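Local coordinates for protein aminoglycoside acetyltransferase meta-AAC0020 (Uncultured bacterium, PDB 5F47) that probably acetylates aminoglycoside antibiotics with acetyl-coenzyme A as donor, as a GNAT-fold enzyme linked to antibiotic resistance, at residues E32-M37 with D91-T96; N56-V61 with Q113-K118; A87-L92 with V123-D128. One frame throughout, in Å; residues are numbered along the deposited sequence.

Contact 1: residues E32-M37 with D91-T96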
loop_
_atom_site.group_PDB
_atom_site.type_symbol
_atom_site.label_atom_id
_atom_site.label_comp_id
_atom_site.label_asym_id
_atom_site.label_seq_id
_atom_site.Cartn_x
_atom_site.Cartn_y
_atom_site.Cartn_z
ATOM N N GLU B 32 -17.002 3.070 -8.874
ATOM C CA GLU B 32 -18.113 3.658 -8.127
ATOM C C GLU B 32 -19.367 2.787 -8.218
ATOM O O GLU B 32 -20.086 2.604 -7.228
ATOM C CB GLU B 32 -18.422 5.063 -8.645
ATOM C CG GLU B 32 -19.633 5.707 -7.956
ATOM C CD GLU B 32 -20.080 7.015 -8.601
ATOM O OE1 GLU B 32 -19.735 7.292 -9.772
ATOM O OE2 GLU B 32 -20.798 7.774 -7.929
ATOM N N ALA B 33 -19.612 2.233 -9.401
ATOM C CA ALA B 33 -20.780 1.390 -9.637
ATOM C C ALA B 33 -20.619 0.019 -8.980
ATOM O O ALA B 33 -21.477 -0.406 -8.206
ATOM C CB ALA B 33 -21.028 1.250 -11.125
ATOM N N VAL B 34 -19.514 -0.667 -9.270
ATOM C CA VAL B 34 -19.352 -2.044 -8.800
ATOM C C VAL B 34 -19.186 -2.118 -7.284
ATOM O O VAL B 34 -19.737 -3.031 -6.654
ATOM C CB VAL B 34 -18.147 -2.730 -9.489
ATOM C CG1 VAL B 34 -17.903 -4.135 -8.913
ATOM C CG2 VAL B 34 -18.393 -2.819 -10.968
ATOM N N PHE B 35 -18.464 -1.153 -6.707
ATOM C CA PHE B 35 -18.242 -1.114 -5.261
ATOM C C PHE B 35 -19.403 -0.404 -4.555
ATOM O O PHE B 35 -19.412 -0.274 -3.325
ATOM C CB PHE B 35 -16.928 -0.412 -4.921
ATOM C CG PHE B 35 -15.707 -1.040 -5.547
ATOM C CD1 PHE B 35 -15.637 -2.404 -5.789
ATOM C CD2 PHE B 35 -14.616 -0.254 -5.877
ATOM C CE1 PHE B 35 -14.495 -2.972 -6.362
ATOM C CE2 PHE B 35 -13.475 -0.811 -6.459
ATOM C CZ PHE B 35 -13.411 -2.169 -6.690
ATOM N N GLU B 36 -20.366 0.061 -5.348
ATOM C CA GLU B 36 -21.569 0.728 -4.835
ATOM C C GLU B 36 -21.243 1.849 -3.836
ATOM O O GLU B 36 -21.789 1.896 -2.722
ATOM C CB GLU B 36 -22.507 -0.297 -4.199
ATOM C CG GLU B 36 -23.054 -1.321 -5.199
ATOM C CD GLU B 36 -24.073 -2.262 -4.586
ATOM O OE1 GLU B 36 -23.716 -3.016 -3.654
ATOM O OE2 GLU B 36 -25.238 -2.233 -5.034
ATOM N N MET B 37 -20.352 2.743 -4.254
ATOM C CA MET B 37 -19.843 3.811 -3.400
ATOM C C MET B 37 -20.889 4.894 -3.167
ATOM O O MET B 37 -21.490 5.385 -4.110
ATOM C CB MET B 37 -18.589 4.416 -4.021
ATOM C CG MET B 37 -17.459 3.403 -4.167
ATOM S SD MET B 37 -15.974 4.077 -4.946
ATOM C CE MET B 37 -15.524 5.340 -3.764
ATOM N N ASP B 91 -7.148 -1.581 -6.248
ATOM C CA ASP B 91 -8.527 -1.915 -6.643
ATOM C C ASP B 91 -8.538 -2.758 -7.897
ATOM O O ASP B 91 -7.708 -2.576 -8.764
ATOM C CB ASP B 91 -9.353 -0.657 -6.934
ATOM C CG ASP B 91 -9.968 -0.035 -5.709
ATOM O OD1 ASP B 91 -10.418 -0.758 -4.782
ATOM O OD2 ASP B 91 -10.041 1.219 -5.695
ATOM N N LEU B 92 -9.509 -3.659 -7.981
ATOM C CA LEU B 92 -9.763 -4.420 -9.195
ATOM C C LEU B 92 -11.273 -4.608 -9.303
ATOM O O LEU B 92 -11.929 -5.006 -8.336
ATOM C CB LEU B 92 -9.029 -5.772 -9.168
ATOM C CG LEU B 92 -9.220 -6.737 -10.341
ATOM C CD1 LEU B 92 -7.992 -7.609 -10.497
ATOM C CD2 LEU B 92 -10.450 -7.611 -10.149
ATOM N N ALA B 93 -11.831 -4.311 -10.469
ATOM C CA ALA B 93 -13.248 -4.518 -10.669
ATOM C C ALA B 93 -13.546 -4.874 -12.102
ATOM O O ALA B 93 -12.840 -4.454 -13.018
ATOM C CB ALA B 93 -14.052 -3.272 -10.258
ATOM N N VAL B 94 -14.614 -5.641 -12.275
ATOM C CA VAL B 94 -15.136 -5.982 -13.588
ATOM C C VAL B 94 -16.628 -5.677 -13.606
ATOM O O VAL B 94 -17.339 -5.958 -12.637
ATOM C CB VAL B 94 -14.865 -7.458 -13.930
ATOM C CG1 VAL B 94 -15.549 -7.862 -15.246
ATOM C CG2 VAL B 94 -13.369 -7.692 -14.020
ATOM N N ASP B 95 -17.067 -5.043 -14.688
ATOM C CA ASP B 95 -18.477 -4.768 -14.965
ATOM C C ASP B 95 -19.339 -5.971 -14.595
ATOM O O ASP B 95 -19.033 -7.097 -14.985
ATOM C CB ASP B 95 -18.636 -4.426 -16.452
ATOM C CG ASP B 95 -20.008 -3.880 -16.805
ATOM O OD1 ASP B 95 -21.032 -4.415 -16.327
ATOM O OD2 ASP B 95 -20.054 -2.924 -17.605
ATOM N N THR B 96 -20.409 -5.743 -13.845
ATOM C CA THR B 96 -21.268 -6.839 -13.408
ATOM C C THR B 96 -21.842 -7.629 -14.591
ATOM O O THR B 96 -22.131 -8.817 -14.463
ATOM C CB THR B 96 -22.418 -6.321 -12.534
ATOM O OG1 THR B 96 -23.132 -5.310 -13.249
ATOM C CG2 THR B 96 -21.878 -5.725 -11.245
#
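D91, whose carboxylate lies beside the ring of F35, has its OD2 gripped by two hydroxyls of the second subunit, those of Y80 and Y81. Two bonds on one oxygen suit an acid at a subunit interface, and they probably help to fix the rotation of the group. Its other oxygen makes the near approach across the contact: OD1 lies 3.5 Å from CE2 of F35, with the ring and carboxylate planes 42° apart, an oblique van der Waals approach to the ring. With CG of F35 anti to its carbonyl carbon (chi1 -58°), the ring starts off beside the backbone N, and its far end reaches the strand. There L92 O sits in the ring plane, 3.6 Å from CZ of F35, so a carbonyl oxygen meets the slightly positive ring edge.

The same CZ touches the methyl of A93, CB, at 3.8 Å. V34 adds its two branches alongside: CG1 stands 4.2 Å from A93 CB, while CG2 rests 3.7 Å from V94 O, whose hydrogen bond is with Q99. A small alanine suits the strand here, leaving room for a beta-branched side chain and a phenyl ring on one methyl. The chain turns away just after them through a Schellman motif, in which M37 N bonds to E32 O at 3.0 Å and E36 N to A33 O at 3.1 Å.

The contact thus seats the C-terminal end of helix 21-34 on the end of strand 86-94, with F31 of the same helix packing on F35, D91 and A93. L92 and V94 point to the other side of the sheet, toward helix 103-117, and Y81 of the second subunit closes in on F35.

Contact 2: residues N56-V61 with Q113-K118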
loop_
_atom_site.group_PDB
_atom_site.type_symbol
_atom_site.label_atom_id
_atom_site.label_comp_id
_atom_site.label_asym_id
_atom_site.label_seq_id
_atom_site.Cartn_x
_atom_site.Cartn_y
_atom_site.Cartn_z
ATOM N N ASN B 56 5.031 5.984 -10.489
ATOM C CA ASN B 56 4.872 4.905 -9.504
ATOM C C ASN B 56 3.428 4.441 -9.387
ATOM O O ASN B 56 3.034 3.824 -8.393
ATOM C CB ASN B 56 5.374 5.369 -8.150
ATOM C CG ASN B 56 4.730 6.664 -7.710
ATOM O OD1 ASN B 56 3.626 7.021 -8.165
ATOM N ND2 ASN B 56 5.395 7.363 -6.799
ATOM N N PHE B 57 2.647 4.725 -10.424
ATOM C CA PHE B 57 1.232 4.387 -10.456
ATOM C C PHE B 57 0.898 3.865 -11.836
ATOM O O PHE B 57 1.184 4.522 -12.834
ATOM C CB PHE B 57 0.384 5.626 -10.120
ATOM C CG PHE B 57 -1.085 5.374 -10.111
ATOM C CD1 PHE B 57 -1.653 4.625 -9.089
ATOM C CD2 PHE B 57 -1.908 5.900 -11.108
ATOM C CE1 PHE B 57 -3.030 4.401 -9.055
ATOM C CE2 PHE B 57 -3.275 5.684 -11.081
ATOM C CZ PHE B 57 -3.840 4.933 -10.051
ATOM N N TYR B 58 0.314 2.676 -11.895
ATOM C CA TYR B 58 -0.029 2.052 -13.174
ATOM C C TYR B 58 -1.434 1.474 -13.145
ATOM O O TYR B 58 -1.806 0.755 -12.220
ATOM C CB TYR B 58 0.966 0.949 -13.535
ATOM C CG TYR B 58 2.336 1.438 -13.895
ATOM C CD1 TYR B 58 2.599 1.933 -15.166
ATOM C CD2 TYR B 58 3.375 1.380 -12.984
ATOM C CE1 TYR B 58 3.865 2.370 -15.519
ATOM C CE2 TYR B 58 4.644 1.810 -13.330
ATOM C CZ TYR B 58 4.877 2.308 -14.593
ATOM O OH TYR B 58 6.138 2.730 -14.944
ATOM N N VAL B 59 -2.176 1.750 -14.215
ATOM C CA VAL B 59 -3.564 1.344 -14.358
ATOM C C VAL B 59 -3.683 0.387 -15.536
ATOM O O VAL B 59 -3.164 0.661 -16.621
ATOM C CB VAL B 59 -4.484 2.553 -14.604
ATOM C CG1 VAL B 59 -5.935 2.119 -14.667
ATOM C CG2 VAL B 59 -4.301 3.606 -13.514
ATOM N N PHE B 60 -4.343 -0.748 -15.324
ATOM C CA PHE B 60 -4.594 -1.675 -16.421
ATOM C C PHE B 60 -6.089 -1.762 -16.643
ATOM O O PHE B 60 -6.847 -1.867 -15.680
ATOM C CB PHE B 60 -4.019 -3.057 -16.115
ATOM C CG PHE B 60 -2.519 -3.082 -16.026
ATOM C CD1 PHE B 60 -1.881 -2.639 -14.878
ATOM C CD2 PHE B 60 -1.755 -3.526 -17.087
ATOM C CE1 PHE B 60 -0.501 -2.649 -14.791
ATOM C CE2 PHE B 60 -0.370 -3.544 -16.998
ATOM C CZ PHE B 60 0.246 -3.083 -15.844
ATOM N N VAL B 61 -6.517 -1.724 -17.897
ATOM C CA VAL B 61 -7.942 -1.804 -18.196
ATOM C C VAL B 61 -8.293 -2.900 -19.186
ATOM O O VAL B 61 -7.463 -3.361 -19.975
ATOM C CB VAL B 61 -8.485 -0.460 -18.735
ATOM C CG1 VAL B 61 -8.263 0.647 -17.702
ATOM C CG2 VAL B 61 -7.857 -0.081 -20.074
ATOM N N GLN B 113 2.776 -9.881 -15.377
ATOM C CA GLN B 113 3.740 -9.933 -16.460
ATOM C C GLN B 113 4.509 -8.612 -16.583
ATOM O O GLN B 113 5.727 -8.600 -16.768
ATOM C CB GLN B 113 3.032 -10.250 -17.776
ATOM C CG GLN B 113 3.947 -10.270 -18.998
ATOM C CD GLN B 113 4.984 -11.380 -18.958
ATOM O OE1 GLN B 113 4.757 -12.444 -18.376
ATOM N NE2 GLN B 113 6.134 -11.134 -19.577
ATOM N N PHE B 114 3.784 -7.501 -16.502
ATOM C CA PHE B 114 4.406 -6.178 -16.565
ATOM C C PHE B 114 5.459 -5.967 -15.464
ATOM O O PHE B 114 6.584 -5.541 -15.745
ATOM C CB PHE B 114 3.319 -5.107 -16.468
ATOM C CG PHE B 114 3.838 -3.695 -16.432
ATOM C CD1 PHE B 114 4.350 -3.104 -17.581
ATOM C CD2 PHE B 114 3.762 -2.946 -15.259
ATOM C CE1 PHE B 114 4.810 -1.791 -17.552
ATOM C CE2 PHE B 114 4.212 -1.635 -15.232
ATOM C CZ PHE B 114 4.730 -1.066 -16.364
ATOM N N TYR B 115 5.107 -6.308 -14.233
ATOM C CA TYR B 115 6.008 -6.057 -13.123
ATOM C C TYR B 115 7.138 -7.085 -13.112
ATOM O O TYR B 115 8.239 -6.803 -12.629
ATOM C CB TYR B 115 5.234 -6.038 -11.814
ATOM C CG TYR B 115 4.467 -4.743 -11.630
ATOM C CD1 TYR B 115 5.136 -3.534 -11.589
ATOM C CD2 TYR B 115 3.094 -4.750 -11.487
ATOM C CE1 TYR B 115 4.448 -2.332 -11.402
ATOM C CE2 TYR B 115 2.383 -3.551 -11.293
ATOM C CZ TYR B 115 3.075 -2.363 -11.251
ATOM O OH TYR B 115 2.398 -1.175 -11.069
ATOM N N THR B 116 6.882 -8.267 -13.677
ATOM C CA THR B 116 7.961 -9.252 -13.843
ATOM C C THR B 116 9.041 -8.737 -14.792
ATOM O O THR B 116 10.249 -8.857 -14.519
ATOM C CB THR B 116 7.427 -10.611 -14.377
ATOM O OG1 THR B 116 6.505 -11.163 -13.430
ATOM C CG2 THR B 116 8.561 -11.604 -14.608
ATOM N N GLU B 117 8.604 -8.175 -15.908
ATOM C CA GLU B 117 9.523 -7.625 -16.897
ATOM C C GLU B 117 10.358 -6.492 -16.301
ATOM O O GLU B 117 11.525 -6.317 -16.660
ATOM C CB GLU B 117 8.751 -7.133 -18.122
ATOM C CG GLU B 117 8.126 -8.247 -18.954
ATOM C CD GLU B 117 7.043 -7.753 -19.913
ATOM O OE1 GLU B 117 6.561 -6.605 -19.756
ATOM O OE2 GLU B 117 6.670 -8.524 -20.825
ATOM N N LYS B 118 9.754 -5.743 -15.386
ATOM C CA LYS B 118 10.423 -4.651 -14.684
ATOM C C LYS B 118 11.287 -5.122 -13.523
ATOM O O LYS B 118 11.923 -4.312 -12.857
ATOM C CB LYS B 118 9.389 -3.640 -14.174
ATOM C CG LYS B 118 8.707 -2.866 -15.289
ATOM C CD LYS B 118 7.606 -1.973 -14.744
ATOM C CE LYS B 118 8.161 -0.790 -13.972
ATOM N NZ LYS B 118 8.782 0.206 -14.888
HETATM O O HOH W 1 7.238 1.477 -17.752
#
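F114 of helix 103-117 meets Y58 and F60 of strand 57-64 in an aromatic cluster, part of the helix-on-sheet packing of the GNAT fold; the segments 57-61 and 113-117 run at 143°, closer to antiparallel than to crossed. CG of F114 stands anti to its backbone N (chi1 176°), which carries the ring out toward the strand; its edge meets Y58 in a T-shaped pair, F114 CE2 standing 3.7 Å above the centre of the tyrosine ring. F60 in turn sends its own edge toward the face of F114, an offset edge-to-face pair in which F60 CZ comes to 3.6 Å from F114 CD2. A phenyl ring suits the middle of the cluster because it can give its edge to Y58 and its face to F60. R15 of strand 11-15 borders all three.

Y115 follows, its ring lying under F114 so that F114 CD2 is over its centre. Its hydroxyl reaches the strand: OH is 3.3 Å from CD2 of Y58. This is close packing; the hydrogen bond of the hydroxyl is with S74 OG on strand 67-77, which satisfies a polar atom in a buried place. S74 OG is bonded to Y58 O as well, so S74 links the hydroxyl of Y115 to the backbone of Y58.

K118, just past the helix, bends at chi3 and chi4 and lays its aliphatic chain on F114, with CD above the rim of that ring. A long, flexible side chain suits the exposed margin, where it meets Y58 tip to tip. There the NZ of K118 stands 3.7 Å from Y58 OH, and a water lies 3.3 Å from that hydroxyl, bonded only weakly to NZ.

Contact 3: residues A87-L92 with V123-D128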
loop_
_atom_site.group_PDB
_atom_site.type_symbol
_atom_site.label_atom_id
_atom_site.label_comp_id
_atom_site.label_asym_id
_atom_site.label_seq_id
_atom_site.Cartn_x
_atom_site.Cartn_y
_atom_site.Cartn_z
ATOM N N ALA B 87 4.855 -4.233 -6.041
ATOM C CA ALA B 87 3.665 -3.584 -6.564
ATOM C C ALA B 87 2.444 -3.963 -5.735
ATOM O O ALA B 87 2.212 -5.142 -5.430
ATOM C CB ALA B 87 3.458 -3.955 -8.016
ATOM N N TYR B 88 1.653 -2.955 -5.407
ATOM C CA TYR B 88 0.452 -3.078 -4.592
ATOM C C TYR B 88 -0.757 -2.868 -5.477
ATOM O O TYR B 88 -0.998 -1.749 -5.911
ATOM C CB TYR B 88 0.490 -2.001 -3.495
ATOM C CG TYR B 88 -0.623 -1.993 -2.497
ATOM C CD1 TYR B 88 -1.472 -3.074 -2.329
ATOM C CD2 TYR B 88 -0.816 -0.876 -1.697
ATOM C CE1 TYR B 88 -2.488 -3.038 -1.388
ATOM C CE2 TYR B 88 -1.819 -0.840 -0.750
ATOM C CZ TYR B 88 -2.645 -1.922 -0.595
ATOM O OH TYR B 88 -3.633 -1.873 0.350
ATOM N N ILE B 89 -1.507 -3.924 -5.763
ATOM C CA ILE B 89 -2.785 -3.757 -6.461
ATOM C C ILE B 89 -3.795 -3.226 -5.459
ATOM O O ILE B 89 -4.060 -3.875 -4.443
ATOM C CB ILE B 89 -3.283 -5.079 -7.062
ATOM C CG1 ILE B 89 -2.309 -5.572 -8.138
ATOM C CG2 ILE B 89 -4.688 -4.892 -7.666
ATOM C CD1 ILE B 89 -2.639 -7.004 -8.638
ATOM N N TYR B 90 -4.346 -2.043 -5.729
ATOM C CA TYR B 90 -5.220 -1.422 -4.764
ATOM C C TYR B 90 -6.697 -1.746 -5.005
ATOM O O TYR B 90 -7.424 -2.079 -4.062
ATOM C CB TYR B 90 -4.999 0.108 -4.755
ATOM C CG TYR B 90 -5.721 0.746 -3.604
ATOM C CD1 TYR B 90 -5.168 0.745 -2.323
ATOM C CD2 TYR B 90 -6.996 1.280 -3.779
ATOM C CE1 TYR B 90 -5.873 1.307 -1.243
ATOM C CE2 TYR B 90 -7.702 1.834 -2.712
ATOM C CZ TYR B 90 -7.138 1.847 -1.455
ATOM O OH TYR B 90 -7.879 2.400 -0.429
ATOM N N ASP B 91 -7.148 -1.581 -6.248
ATOM C CA ASP B 91 -8.527 -1.915 -6.643
ATOM C C ASP B 91 -8.538 -2.758 -7.897
ATOM O O ASP B 91 -7.708 -2.576 -8.764
ATOM C CB ASP B 91 -9.353 -0.657 -6.934
ATOM C CG ASP B 91 -9.968 -0.035 -5.709
ATOM O OD1 ASP B 91 -10.418 -0.758 -4.782
ATOM O OD2 ASP B 91 -10.041 1.219 -5.695
ATOM N N LEU B 92 -9.509 -3.659 -7.981
ATOM C CA LEU B 92 -9.763 -4.420 -9.195
ATOM C C LEU B 92 -11.273 -4.608 -9.303
ATOM O O LEU B 92 -11.929 -5.006 -8.336
ATOM C CB LEU B 92 -9.029 -5.772 -9.168
ATOM C CG LEU B 92 -9.220 -6.737 -10.341
ATOM C CD1 LEU B 92 -7.992 -7.609 -10.497
ATOM C CD2 LEU B 92 -10.450 -7.611 -10.149
ATOM N N VAL B 123 4.095 -8.910 -6.351
ATOM C CA VAL B 123 2.873 -8.126 -6.471
ATOM C C VAL B 123 1.971 -8.595 -5.351
ATOM O O VAL B 123 1.882 -9.786 -5.116
ATOM C CB VAL B 123 2.198 -8.346 -7.835
ATOM C CG1 VAL B 123 0.882 -7.619 -7.930
ATOM C CG2 VAL B 123 3.120 -7.919 -8.988
ATOM N N PHE B 124 1.309 -7.688 -4.636
ATOM C CA PHE B 124 0.330 -8.134 -3.644
ATOM C C PHE B 124 -0.991 -7.379 -3.735
ATOM O O PHE B 124 -1.081 -6.305 -4.337
ATOM C CB PHE B 124 0.910 -8.062 -2.209
ATOM C CG PHE B 124 1.237 -6.662 -1.719
ATOM C CD1 PHE B 124 2.425 -6.045 -2.064
ATOM C CD2 PHE B 124 0.360 -5.994 -0.893
ATOM C CE1 PHE B 124 2.733 -4.759 -1.589
ATOM C CE2 PHE B 124 0.671 -4.729 -0.402
ATOM C CZ PHE B 124 1.846 -4.119 -0.753
ATOM N N VAL B 125 -2.014 -7.969 -3.133
ATOM C CA VAL B 125 -3.385 -7.459 -3.235
ATOM C C VAL B 125 -4.167 -7.961 -2.032
ATOM O O VAL B 125 -3.844 -9.003 -1.444
ATOM C CB VAL B 125 -4.045 -7.908 -4.567
ATOM C CG1 VAL B 125 -4.216 -9.430 -4.603
ATOM C CG2 VAL B 125 -5.407 -7.228 -4.776
ATOM N N GLN B 126 -5.202 -7.225 -1.645
ATOM C CA GLN B 126 -6.015 -7.636 -0.513
ATOM C C GLN B 126 -7.491 -7.703 -0.875
ATOM O O GLN B 126 -7.956 -7.052 -1.815
ATOM C CB GLN B 126 -5.779 -6.685 0.653
ATOM C CG GLN B 126 -4.379 -6.806 1.231
ATOM C CD GLN B 126 -3.678 -5.488 1.331
ATOM O OE1 GLN B 126 -4.279 -4.441 1.089
ATOM N NE2 GLN B 126 -2.399 -5.520 1.679
ATOM N N ALA B 127 -8.217 -8.543 -0.158
ATOM C CA ALA B 127 -9.656 -8.604 -0.281
ATOM C C ALA B 127 -10.217 -8.626 1.124
ATOM O O ALA B 127 -9.637 -9.221 2.028
ATOM C CB ALA B 127 -10.116 -9.835 -1.074
ATOM N N ASP B 128 -11.335 -7.945 1.320
ATOM C CA ASP B 128 -12.017 -8.042 2.600
ATOM C C ASP B 128 -12.509 -9.468 2.807
ATOM O O ASP B 128 -12.975 -10.122 1.869
ATOM C CB ASP B 128 -13.182 -7.055 2.664
ATOM C CG ASP B 128 -12.728 -5.606 2.548
ATOM O OD1 ASP B 128 -11.559 -5.304 2.853
ATOM O OD2 ASP B 128 -13.555 -4.761 2.151
HETATM O O HOH W 2 -5.624 -4.466 -2.350
HETATM O O HOH W 3 -8.101 -4.550 -2.936
#
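A87 O receives the backbone N-H of F124 at 2.8 Å, and I89 N gives its own to F124 O at 2.8 Å, joining strands 86-94 and 122-128 as the parallel pair of a beta-alpha-beta unit whose connecting helix is 103-117. The segments 87-92 and 123-128 are turned 28° from each other and separate beyond I89. There a water takes over, lying 2.7 Å from I89 O and accepting from Q126 N at 2.9 Å, while a second water lies between Y90 O and Q126 O. This parting is consistent with the splay between the fourth and fifth strands of GNAT enzymes, where acetyl-coenzyme A is commonly bound.

A87, I89, V123 and V125 line the face turned to helices 103-117 and 132-138. I89 CD1 packs on V123 CG1 at 3.6 Å, and its CG2 on V125 CG2; beta-branched residues fit extended strands whose face is buried under helices, and the small A87 leaves room for Y115.

Y88 and F124 lie on the other face, their rings nearly parallel (12°) but offset so that little of one lies over the other. F124 CG takes the crowded position between backbone N and carbonyl carbon (chi1 65°), which starts the ring back over the strand; F124 CE2 lies 3.3 Å from Y88 CD1, a tight approach over the tyrosine face. Strand 122-128 pairs antiparallel with a strand of the second subunit, making one sheet continuous through both subunits; H151 of that subunit meets F124 and bonds weakly to Q126 NE2. The amide oxygen is used inside the chain: Y88 OH donates to Q126 OE1 at 2.7 Å, arriving in the carbonyl plane on a lone pair.

All three contacts reach one sheet, yet their chemistry follows their place in it. Contact 3 is the buried one, held by main-chain bonds between neighbouring strands and by the fit of their side chains. Contacts 1 and 2 are partly buried and pack helix regions onto the sheet from its two sides, mostly through rings and methyls. Contacts 1 and 3 both use strand 86-94: contact 3 pairs its first part, contact 1 uses its last, and their ranges overlap at D91 and L92, which do their work in contact 1. Contacts 2 and 3 touch directly, Y115 CE2 lying 3.5 Å from A87 CB. Each reaches the second subunit, but contact 3 alone continues the sheet into it.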